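Local coordinates for protein putative HAD-hydrolase YfnB (PDB 3ED5) that probably hydrolyses phosphate esters as a HAD-superfamily hydrolase, perhaps acting as a 5'-nucleotidase, though its substrate is not established, at residues D13-D16 / D20-A23; I123-N126 / T131-K134; D184-D189 / T200-P205. One frame throughout, in Å; residues are numbered along the deposited sequence. Where two conformers were deposited one is given.

Interaction 1: D13-D16 / D20-A23; sequences DVDD and DFQA
Asp15 and Asp16 face Phe21 and Asp20 where the chain turns from a loop into a helix, with the CA atoms of Asp15 and Phe21 5.0 Å apart. The helix starts at Phe21. Asp20 is its N-cap: Ala23 N donates to Asp20 OD1 at 3.1 Å, coming from above the carboxylate plane. Asp16 lays a second carboxylate over the same first turn. Gln22 N donates to the syn lone pair of Asp16 OD1 at 3.0 Å, with an N-H...O angle of 158°. Asp13 to Asp15, just after strand 9-12, form the DxD of HAD motif I. Asp13 is the probable nucleophile, and its OD1 forms a salt bridge with Lys158. Water 1 donates to Asp16 OD1 and to Asp20 OD1, so it sits between two carboxylate oxygens only 4.0 Å apart and is likely to ease their repulsion. The Phe21 ring meets Asp15 obliquely, the carboxylate and ring planes 42° apart. Phe21 CD1 comes 3.4 Å from Asp15 CG. Phe21 has its CG anti to the backbone N (chi1 -178°), and this torsion carries CD1 of the ring to the Asp15 carboxylate. That carboxylate is held from elsewhere, by a salt bridge from Asp15 OD1 to Arg135.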
ATOM      1  N   ASP A  13       1.559   5.851   1.883  1.00 31.54           N
ATOM      2  CA  ASP A  13       1.238   4.451   1.653  0.50 31.53           C
ATOM      3  C   ASP A  13       2.546   3.704   1.314  1.00 31.56           C
ATOM      4  O   ASP A  13       3.538   4.316   0.912  1.00 31.40           O
ATOM      5  CB  ASP A  13       0.225   4.376   0.500  0.50 31.65           C
ATOM      6  CG  ASP A  13      -0.067   2.949   0.067  0.50 31.99           C
ATOM      7  OD1 ASP A  13      -0.688   2.178   0.842  0.50 30.47           O
ATOM      8  OD2 ASP A  13       0.323   2.633  -1.060  0.50 34.33           O
ATOM      9  N   VAL A  14       2.551   2.368   1.454  1.00 31.31           N
ATOM     10  CA  VAL A  14       3.763   1.571   1.188  1.00 31.63           C
ATOM     11  C   VAL A  14       3.713   0.985  -0.228  1.00 30.84           C
ATOM     12  O   VAL A  14       4.547   1.294  -1.103  1.00 31.21           O
ATOM     13  CB  VAL A  14       3.926   0.408   2.228  1.00 30.99           C
ATOM     14  CG1 VAL A  14       5.172  -0.452   1.916  1.00 30.66           C
ATOM     15  CG2 VAL A  14       4.122   0.993   3.665  1.00 30.34           C
ATOM     16  N   ASP A  15       2.743   0.109  -0.426  1.00 31.69           N
ATOM     17  CA  ASP A  15       2.790  -0.767  -1.614  1.00 31.16           C
ATOM     18  C   ASP A  15       2.428  -0.043  -2.903  1.00 31.56           C
ATOM     19  O   ASP A  15       1.348   0.539  -3.029  1.00 33.07           O
ATOM     20  CB  ASP A  15       1.914  -2.008  -1.394  1.00 31.62           C
ATOM     21  CG  ASP A  15       2.494  -2.904  -0.331  1.00 33.59           C
ATOM     22  OD1 ASP A  15       3.735  -2.962  -0.252  1.00 33.71           O
ATOM     23  OD2 ASP A  15       1.723  -3.545   0.404  1.00 35.28           O
ATOM     24  N   ASP A  16       3.361  -0.115  -3.835  1.00 32.23           N
ATOM     25  CA  ASP A  16       3.294   0.558  -5.136  1.00 33.15           C
ATOM     26  C   ASP A  16       3.233   2.067  -4.973  1.00 32.80           C
ATOM     27  O   ASP A  16       2.829   2.768  -5.891  1.00 34.26           O
ATOM     28  CB  ASP A  16       2.138   0.022  -5.988  1.00 33.58           C
ATOM     29  CG  ASP A  16       2.352  -1.429  -6.347  1.00 34.39           C
ATOM     30  OD1 ASP A  16       3.519  -1.795  -6.631  1.00 34.59           O
ATOM     31  OD2 ASP A  16       1.350  -2.158  -6.348  1.00 38.91           O
ATOM     32  N   ASP A  20       8.017  -1.471  -4.510  1.00 31.54           N
ATOM     33  CA  ASP A  20       7.459  -1.996  -5.748  1.00 32.48           C
ATOM     34  C   ASP A  20       6.766  -3.323  -5.385  1.00 33.15           C
ATOM     35  O   ASP A  20       7.370  -4.404  -5.466  1.00 32.55           O
ATOM     36  CB  ASP A  20       8.584  -2.149  -6.782  1.00 31.64           C
ATOM     37  CG  ASP A  20       8.090  -2.667  -8.154  1.00 32.96           C
ATOM     38  OD1 ASP A  20       6.926  -3.049  -8.321  1.00 34.71           O
ATOM     39  OD2 ASP A  20       8.905  -2.680  -9.072  1.00 36.07           O
ATOM     40  N   PHE A  21       5.504  -3.209  -4.947  1.00 33.13           N
ATOM     41  CA  PHE A  21       4.742  -4.374  -4.526  1.00 33.54           C
ATOM     42  C   PHE A  21       4.453  -5.275  -5.703  1.00 33.20           C
ATOM     43  O   PHE A  21       4.476  -6.501  -5.561  1.00 34.20           O
ATOM     44  CB  PHE A  21       3.419  -3.983  -3.872  1.00 32.62           C
ATOM     45  CG  PHE A  21       2.636  -5.167  -3.382  1.00 34.98           C
ATOM     46  CD1 PHE A  21       2.943  -5.755  -2.145  1.00 34.02           C
ATOM     47  CD2 PHE A  21       1.636  -5.747  -4.188  1.00 36.06           C
ATOM     48  CE1 PHE A  21       2.221  -6.869  -1.679  1.00 37.15           C
ATOM     49  CE2 PHE A  21       0.921  -6.872  -3.727  1.00 36.55           C
ATOM     50  CZ  PHE A  21       1.214  -7.420  -2.466  1.00 36.77           C
ATOM     51  N   GLN A  22       4.231  -4.682  -6.874  1.00 32.73           N
ATOM     52  CA  GLN A  22       4.039  -5.538  -8.086  1.00 33.48           C
ATOM     53  C   GLN A  22       5.182  -6.531  -8.291  1.00 33.20           C
ATOM     54  O   GLN A  22       4.943  -7.709  -8.608  1.00 33.41           O
ATOM     55  CB  GLN A  22       3.867  -4.673  -9.340  1.00 33.85           C
ATOM     56  CG  GLN A  22       2.629  -3.766  -9.249  1.00 37.15           C
ATOM     57  CD  GLN A  22       1.376  -4.563  -8.990  1.00 40.73           C
ATOM     58  OE1 GLN A  22       0.753  -4.484  -7.917  1.00 42.41           O
ATOM     59  NE2 GLN A  22       1.011  -5.367  -9.957  1.00 42.03           N
ATOM     60  N   ALA A  23       6.416  -6.055  -8.153  1.00 32.38           N
ATOM     61  CA  ALA A  23       7.566  -6.905  -8.260  1.00 32.72           C
ATOM     62  C   ALA A  23       7.612  -7.992  -7.181  1.00 32.50           C
ATOM     63  O   ALA A  23       7.916  -9.160  -7.483  1.00 30.76           O
ATOM     64  CB  ALA A  23       8.873  -6.084  -8.297  1.00 32.33           C
TER
HETATM   65  O   HOH W   1       4.905  -1.015  -8.833  1.00 38.60           O

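Interaction 2: I123-N126 / T131-K134. With FMT (formic acid), chain C.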
ATOM      1  N   ILE A 123       4.091   6.373   7.971  1.00 30.41           N
ATOM      2  CA  ILE A 123       3.543   5.322   7.087  1.00 30.96           C
ATOM      3  C   ILE A 123       2.070   5.072   7.461  1.00 31.28           C
ATOM      4  O   ILE A 123       1.746   5.011   8.649  1.00 31.37           O
ATOM      5  CB  ILE A 123       4.308   3.985   7.223  1.00 31.91           C
ATOM      6  CG1 ILE A 123       5.746   4.089   6.669  1.00 32.29           C
ATOM      7  CG2 ILE A 123       3.509   2.830   6.523  1.00 32.76           C
ATOM      8  CD1 ILE A 123       5.808   4.292   5.153  1.00 32.39           C
ATOM      9  N   VAL A 124       1.197   4.931   6.446  1.00 31.42           N
ATOM     10  CA  VAL A 124      -0.208   4.567   6.652  1.00 30.62           C
ATOM     11  C   VAL A 124      -0.489   3.375   5.724  1.00 30.64           C
ATOM     12  O   VAL A 124      -0.420   3.498   4.496  1.00 31.96           O
ATOM     13  CB  VAL A 124      -1.212   5.754   6.461  1.00 31.50           C
ATOM     14  CG1 VAL A 124      -1.013   6.782   7.650  1.00 30.77           C
ATOM     15  CG2 VAL A 124      -1.042   6.448   5.058  1.00 33.97           C
ATOM     16  N   THR A 125      -0.719   2.230   6.341  1.00 29.97           N
ATOM     17  CA  THR A 125      -0.840   0.991   5.535  1.00 30.94           C
ATOM     18  C   THR A 125      -1.909   0.021   6.057  1.00 31.39           C
ATOM     19  O   THR A 125      -2.104  -0.112   7.271  1.00 31.60           O
ATOM     20  CB  THR A 125       0.564   0.286   5.383  1.00 30.72           C
ATOM     21  OG1 THR A 125       0.433  -0.861   4.493  1.00 33.02           O
ATOM     22  CG2 THR A 125       1.086  -0.221   6.753  1.00 31.70           C
ATOM     23  N   ASN A 126      -2.580  -0.673   5.113  1.00 31.10           N
ATOM     24  CA  ASN A 126      -3.502  -1.773   5.443  1.00 32.75           C
ATOM     25  C   ASN A 126      -2.778  -3.140   5.349  1.00 32.15           C
ATOM     26  O   ASN A 126      -3.369  -4.182   5.644  1.00 32.69           O
ATOM     27  CB  ASN A 126      -4.660  -1.827   4.427  1.00 31.93           C
ATOM     28  CG  ASN A 126      -5.731  -0.815   4.702  1.00 33.97           C
ATOM     29  OD1 ASN A 126      -5.687  -0.095   5.717  1.00 33.23           O
ATOM     30  ND2 ASN A 126      -6.697  -0.733   3.808  1.00 31.24           N
ATOM     31  N   THR A 131       4.862  -7.889   7.658  1.00 31.57           N
ATOM     32  CA  THR A 131       5.310  -7.816   6.277  1.00 31.17           C
ATOM     33  C   THR A 131       5.835  -6.417   5.953  1.00 31.06           C
ATOM     34  O   THR A 131       6.889  -6.262   5.323  1.00 30.75           O
ATOM     35  CB  THR A 131       4.172  -8.168   5.312  1.00 31.50           C
ATOM     36  OG1 THR A 131       3.764  -9.517   5.553  1.00 32.44           O
ATOM     37  CG2 THR A 131       4.653  -8.036   3.850  1.00 32.76           C
ATOM     38  N   GLN A 132       5.116  -5.400   6.419  1.00 31.02           N
ATOM     39  CA  GLN A 132       5.469  -4.032   6.065  1.00 30.48           C
ATOM     40  C   GLN A 132       6.712  -3.597   6.827  1.00 30.26           C
ATOM     41  O   GLN A 132       7.615  -2.981   6.233  1.00 30.09           O
ATOM     42  CB  GLN A 132       4.276  -3.097   6.343  1.00 30.56           C
ATOM     43  CG  GLN A 132       2.944  -3.446   5.557  1.00 31.73           C
ATOM     44  CD  GLN A 132       3.141  -3.628   4.050  1.00 33.54           C
ATOM     45  OE1 GLN A 132       3.842  -4.551   3.600  1.00 33.40           O
ATOM     46  NE2 GLN A 132       2.450  -2.819   3.265  1.00 31.54           N
ATOM     47  N   TYR A 133       6.776  -3.932   8.117  1.00 30.33           N
ATOM     48  CA  TYR A 133       7.951  -3.630   8.928  1.00 30.88           C
ATOM     49  C   TYR A 133       9.199  -4.281   8.297  1.00 30.74           C
ATOM     50  O   TYR A 133      10.253  -3.636   8.124  1.00 30.24           O
ATOM     51  CB  TYR A 133       7.785  -4.123  10.373  1.00 30.75           C
ATOM     52  CG  TYR A 133       7.144  -3.084  11.291  1.00 35.23           C
ATOM     53  CD1 TYR A 133       5.790  -2.770  11.208  1.00 37.62           C
ATOM     54  CD2 TYR A 133       7.915  -2.411  12.239  1.00 40.97           C
ATOM     55  CE1 TYR A 133       5.197  -1.814  12.080  1.00 36.51           C
ATOM     56  CE2 TYR A 133       7.344  -1.455  13.108  1.00 41.35           C
ATOM     57  CZ  TYR A 133       5.985  -1.173  13.025  1.00 40.86           C
ATOM     58  OH  TYR A 133       5.434  -0.227  13.884  1.00 42.09           O
ATOM     59  N   LYS A 134       9.059  -5.554   7.944  1.00 30.60           N
ATOM     60  CA  LYS A 134      10.207  -6.281   7.402  1.00 30.10           C
ATOM     61  C   LYS A 134      10.702  -5.703   6.074  1.00 29.43           C
ATOM     62  O   LYS A 134      11.918  -5.459   5.925  1.00 29.84           O
ATOM     63  CB  LYS A 134       9.904  -7.789   7.266  1.00 29.98           C
ATOM     64  CG  LYS A 134      11.095  -8.572   6.692  1.00 30.11           C
ATOM     65  CD  LYS A 134      10.803 -10.081   6.657  1.00 31.19           C
ATOM     66  CE  LYS A 134      12.040 -10.899   6.370  1.00 32.05           C
ATOM     67  NZ  LYS A 134      12.638 -10.554   5.043  1.00 34.29           N
TER
HETATM   68  C   FMT C 237      -3.473   0.152   1.434  1.00 34.01           C
HETATM   69  O1  FMT C 237      -3.608  -0.990   1.029  1.00 35.58           O
HETATM   70  O2  FMT C 237      -2.796   0.345   2.443  1.00 33.19           O
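Thr125 and Gln132 carry this buried contact, which is small and mainly polar. The hydrogen bond comes first. Gln132 NE2 donates to Thr125 OG1 at 3.1 Å, and the N-H...O angle of 168° makes the bond nearly straight. The hydroxyl oxygen lies close to the amide plane, 6° out of it. Thr125 OG1 stands anti to the backbone N (chi1 -175°), and this turns the hydroxyl to the helix. Gln132 reaches across with a chain bent at chi2. Each group has further partners. Thr125 OG1 is also hydrogen-bonded with Gly127 N, and Gln132 NE2 also donates to Asp15 OD2. The amide nitrogen therefore bridges a threonine hydroxyl and an aspartate carboxylate, which should restrain its rotation. Gln132 OE1 has a weak hydrogen bond from Arg135.

The apolar part is slight. Gln132 CG passes 3.9 Å from Thr125 CG2 as the two side chains cross.

The third kind of contact is with a bound formic acid molecule, probably from the crystallisation liquor. Asn126 N donates to its O2 at 2.9 Å. The same oxygen is 3.7 Å from Thr125 CA. Thr125 and Asp13, the probable nucleophile, have their nearest side-chain atoms about 5 Å apart. The bond from Asn126 N, made beside that residue, is consistent with a phosphate-binding pocket. Thr125, at the end of the strand, matches the Thr/Ser of HAD motif II.

Thr125 ends strand 120-125, and Gln132 lies on helix 129-138. Both belong to the beta-alpha-beta unit that runs on to strand 147-150. Val150 of that strand touches Thr125, while strand 9-12 pairs with strand 120-125 through Phe12 and Val124.

Interaction 3: D184-D189 / T200-P205; sequences DSLTAD and TCWMNP
Trp202, Asp184 and Leu186 bury the most surface here. The Trp202 indole projects from strand 199-203 to the start of helix 186-195. Its NE1 donates to Asp184 O at 2.9 Å. The oxygen lies in the indole plane, but the N-H comes from above the carbonyl plane and the bond is bent, with an N-H...O angle of 143°. Leu186 covers one face of the indole. Its CD2 stands 3.5 Å from the centroid of the six-membered ring, a CH-pi contact 15° off the ring normal. On the opposite face lies Asn204 CB. Trp202 CG is anti to the backbone N (chi1 -173°), which sends the ring out between these two. Replacing Trp202 by an alanine would probably leave Asp184 O without its indole donor and Leu186 CD2 without the ring face it packs on.

Asp184 is held at the backbone too. Its CA makes a CA-H...O contact with Met203 O at 3.4 Å. Water 2 donates to Asp184 O and Met203 O, bridging the two carbonyls. Beyond the indole, Ser185 is the N-cap of the helix, and its OG accepts from Ala188 N at 2.8 Å. Asp189 OD2 takes Ser185 N on the anti side at 3.1 Å, while its OD1 pairs with Lys158.

Strand 199-203 follows the helix in a beta-alpha-beta unit of the Rossmann-like HAD fold. The loop and first turn of helix 186-195 match HAD motif IV, GDxxxxD, with Asp184 and Asp189 as its acidic residues. The Asp184 side chain lies beside Asp13, the probable nucleophile, about 3 Å away by nearest side-chain atoms.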
ATOM      1  N   ASP A 184      -1.005   5.214  -4.011  1.00 32.28           N
ATOM      2  CA  ASP A 184      -1.395   4.791  -5.360  1.00 33.63           C
ATOM      3  C   ASP A 184      -2.843   4.322  -5.458  1.00 33.89           C
ATOM      4  O   ASP A 184      -3.364   4.154  -6.575  1.00 33.81           O
ATOM      5  CB  ASP A 184      -0.504   3.622  -5.788  1.00 33.76           C
ATOM      6  CG  ASP A 184      -0.821   2.376  -5.027  1.00 37.17           C
ATOM      7  OD1 ASP A 184      -0.849   2.423  -3.780  1.00 39.23           O
ATOM      8  OD2 ASP A 184      -1.044   1.338  -5.668  1.00 38.97           O
ATOM      9  N   SER A 185      -3.488   4.081  -4.311  1.00 34.30           N
ATOM     10  CA  SER A 185      -4.862   3.552  -4.315  1.00 34.66           C
ATOM     11  C   SER A 185      -5.918   4.652  -4.256  1.00 34.04           C
ATOM     12  O   SER A 185      -6.001   5.402  -3.276  1.00 33.41           O
ATOM     13  CB  SER A 185      -5.073   2.567  -3.157  1.00 34.11           C
ATOM     14  OG  SER A 185      -6.471   2.261  -3.035  1.00 35.22           O
ATOM     15  N   LEU A 186      -6.743   4.753  -5.299  1.00 34.10           N
ATOM     16  CA  LEU A 186      -7.865   5.702  -5.274  1.00 34.63           C
ATOM     17  C   LEU A 186      -8.812   5.422  -4.116  1.00 34.94           C
ATOM     18  O   LEU A 186      -9.339   6.354  -3.497  1.00 36.00           O
ATOM     19  CB  LEU A 186      -8.671   5.606  -6.573  1.00 34.89           C
ATOM     20  CG  LEU A 186      -7.974   6.156  -7.808  1.00 34.92           C
ATOM     21  CD1 LEU A 186      -8.919   5.883  -9.004  1.00 36.00           C
ATOM     22  CD2 LEU A 186      -7.782   7.640  -7.637  1.00 33.93           C
ATOM     23  N   THR A 187      -9.000   4.129  -3.838  1.00 36.16           N
ATOM     24  CA  THR A 187      -9.989   3.707  -2.865  1.00 38.00           C
ATOM     25  C   THR A 187      -9.515   3.745  -1.419  1.00 37.38           C
ATOM     26  O   THR A 187     -10.333   4.040  -0.543  1.00 39.94           O
ATOM     27  CB  THR A 187     -10.583   2.316  -3.184  1.00 38.47           C
ATOM     28  OG1 THR A 187      -9.538   1.336  -3.218  1.00 40.17           O
ATOM     29  CG2 THR A 187     -11.304   2.317  -4.549  1.00 40.33           C
ATOM     30  N   ALA A 188      -8.246   3.446  -1.156  1.00 35.32           N
ATOM     31  CA  ALA A 188      -7.744   3.427   0.212  1.00 34.98           C
ATOM     32  C   ALA A 188      -7.131   4.764   0.540  1.00 34.43           C
ATOM     33  O   ALA A 188      -7.397   5.321   1.629  1.00 36.42           O
ATOM     34  CB  ALA A 188      -6.695   2.349   0.415  1.00 34.15           C
ATOM     35  N   ASP A 189      -6.290   5.272  -0.372  1.00 33.03           N
ATOM     36  CA  ASP A 189      -5.465   6.472  -0.037  1.00 32.46           C
ATOM     37  C   ASP A 189      -6.149   7.768  -0.398  1.00 32.74           C
ATOM     38  O   ASP A 189      -6.237   8.693   0.430  1.00 31.70           O
ATOM     39  CB  ASP A 189      -4.096   6.404  -0.729  1.00 33.24           C
ATOM     40  CG  ASP A 189      -3.304   5.181  -0.331  1.00 35.41           C
ATOM     41  OD1 ASP A 189      -3.192   4.921   0.887  1.00 34.51           O
ATOM     42  OD2 ASP A 189      -2.829   4.478  -1.260  1.00 34.11           O
ATOM     43  N   THR A 200      -4.547  15.221  -0.976  1.00 30.69           N
ATOM     44  CA  THR A 200      -4.101  13.904  -1.452  1.00 30.72           C
ATOM     45  C   THR A 200      -3.225  13.992  -2.714  1.00 30.69           C
ATOM     46  O   THR A 200      -3.453  14.841  -3.595  1.00 30.78           O
ATOM     47  CB  THR A 200      -5.325  13.028  -1.830  1.00 31.62           C
ATOM     48  OG1 THR A 200      -6.172  13.776  -2.702  1.00 30.87           O
ATOM     49  CG2 THR A 200      -6.152  12.637  -0.569  1.00 32.42           C
ATOM     50  N   CYS A 201      -2.268  13.067  -2.814  1.00 30.81           N
ATOM     51  CA  CYS A 201      -1.399  12.952  -4.001  1.00 30.79           C
ATOM     52  C   CYS A 201      -1.450  11.510  -4.527  1.00 30.83           C
ATOM     53  O   CYS A 201      -1.005  10.599  -3.860  1.00 30.99           O
ATOM     54  CB  CYS A 201       0.030  13.355  -3.636  1.00 31.02           C
ATOM     55  SG  CYS A 201       1.140  13.272  -5.076  1.00 32.87           S
ATOM     56  N   TRP A 202      -2.024  11.351  -5.712  1.00 31.09           N
ATOM     57  CA  TRP A 202      -2.206  10.060  -6.347  1.00 31.53           C
ATOM     58  C   TRP A 202      -0.974   9.701  -7.179  1.00 31.63           C
ATOM     59  O   TRP A 202      -0.677  10.371  -8.172  1.00 31.54           O
ATOM     60  CB  TRP A 202      -3.457  10.114  -7.242  1.00 30.80           C
ATOM     61  CG  TRP A 202      -3.831   8.768  -7.824  1.00 32.82           C
ATOM     62  CD1 TRP A 202      -3.570   7.541  -7.277  1.00 34.63           C
ATOM     63  CD2 TRP A 202      -4.577   8.533  -9.030  1.00 32.50           C
ATOM     64  NE1 TRP A 202      -4.097   6.543  -8.091  1.00 33.03           N
ATOM     65  CE2 TRP A 202      -4.732   7.128  -9.158  1.00 32.74           C
ATOM     66  CE3 TRP A 202      -5.131   9.373 -10.012  1.00 33.46           C
ATOM     67  CZ2 TRP A 202      -5.396   6.548 -10.243  1.00 33.89           C
ATOM     68  CZ3 TRP A 202      -5.819   8.800 -11.082  1.00 35.73           C
ATOM     69  CH2 TRP A 202      -5.932   7.386 -11.194  1.00 34.41           C
HETATM   70  N   MSE A 203      -0.290   8.633  -6.755  1.00 32.05           N
HETATM   71  CA  MSE A 203       0.811   8.048  -7.504  0.50 32.22           C
HETATM   72  C   MSE A 203       0.196   7.180  -8.611  1.00 32.63           C
HETATM   73  O   MSE A 203      -0.439   6.157  -8.330  1.00 34.28           O
HETATM   74  CB  MSE A 203       1.669   7.225  -6.528  0.50 32.46           C
HETATM   75  CG  MSE A 203       2.792   6.455  -7.166  0.50 31.85           C
HETATM   76 SE   MSE A 203       4.095   7.606  -8.049  0.50 37.72          SE
HETATM   77  CE  MSE A 203       5.411   6.204  -8.521  0.50 31.04           C
ATOM     78  N   ASN A 204       0.331   7.614  -9.857  1.00 31.53           N
ATOM     79  CA  ASN A 204      -0.312   6.923 -10.987  1.00 31.96           C
ATOM     80  C   ASN A 204       0.640   6.859 -12.194  1.00 31.95           C
ATOM     81  O   ASN A 204       0.373   7.447 -13.254  1.00 32.33           O
ATOM     82  CB  ASN A 204      -1.615   7.628 -11.354  1.00 31.26           C
ATOM     83  CG  ASN A 204      -2.446   6.853 -12.381  1.00 33.59           C
ATOM     84  OD1 ASN A 204      -2.289   5.637 -12.540  1.00 35.26           O
ATOM     85  ND2 ASN A 204      -3.286   7.561 -13.112  1.00 32.51           N
ATOM     86  N   PRO A 205       1.776   6.173 -12.023  1.00 32.56           N
ATOM     87  CA  PRO A 205       2.810   6.105 -13.070  1.00 33.83           C
ATOM     88  C   PRO A 205       2.297   5.569 -14.398  1.00 34.41           C
ATOM     89  O   PRO A 205       2.764   6.002 -15.448  1.00 35.83           O
ATOM     90  CB  PRO A 205       3.855   5.141 -12.496  1.00 32.46           C
ATOM     91  CG  PRO A 205       3.194   4.470 -11.334  1.00 33.42           C
ATOM     92  CD  PRO A 205       2.156   5.430 -10.804  1.00 33.13           C
TER
HETATM   93  O   HOH W   2      -1.997   4.130  -9.347  1.00 43.18           O

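How the interactions relate
From the N terminus, interaction 1 closes first, at the turn from strand 9-12 into helix 21-35. Interaction 2 follows and joins strand 120-125 to helix 129-138. Interaction 3 comes last and joins the start of helix 186-195 to strand 199-203, within the crossover that leaves strand 179-183. The three are in series; none nests in or crosses another. In space, interaction 1 touches both others. Toward interaction 2, Val14 packs on Ile123, and the Asp15 side chain meets Gln132. On the other side, Asp13 and Asp16 touch Asp184. Interactions 2 and 3 do not touch, but both reach the same parallel sheet.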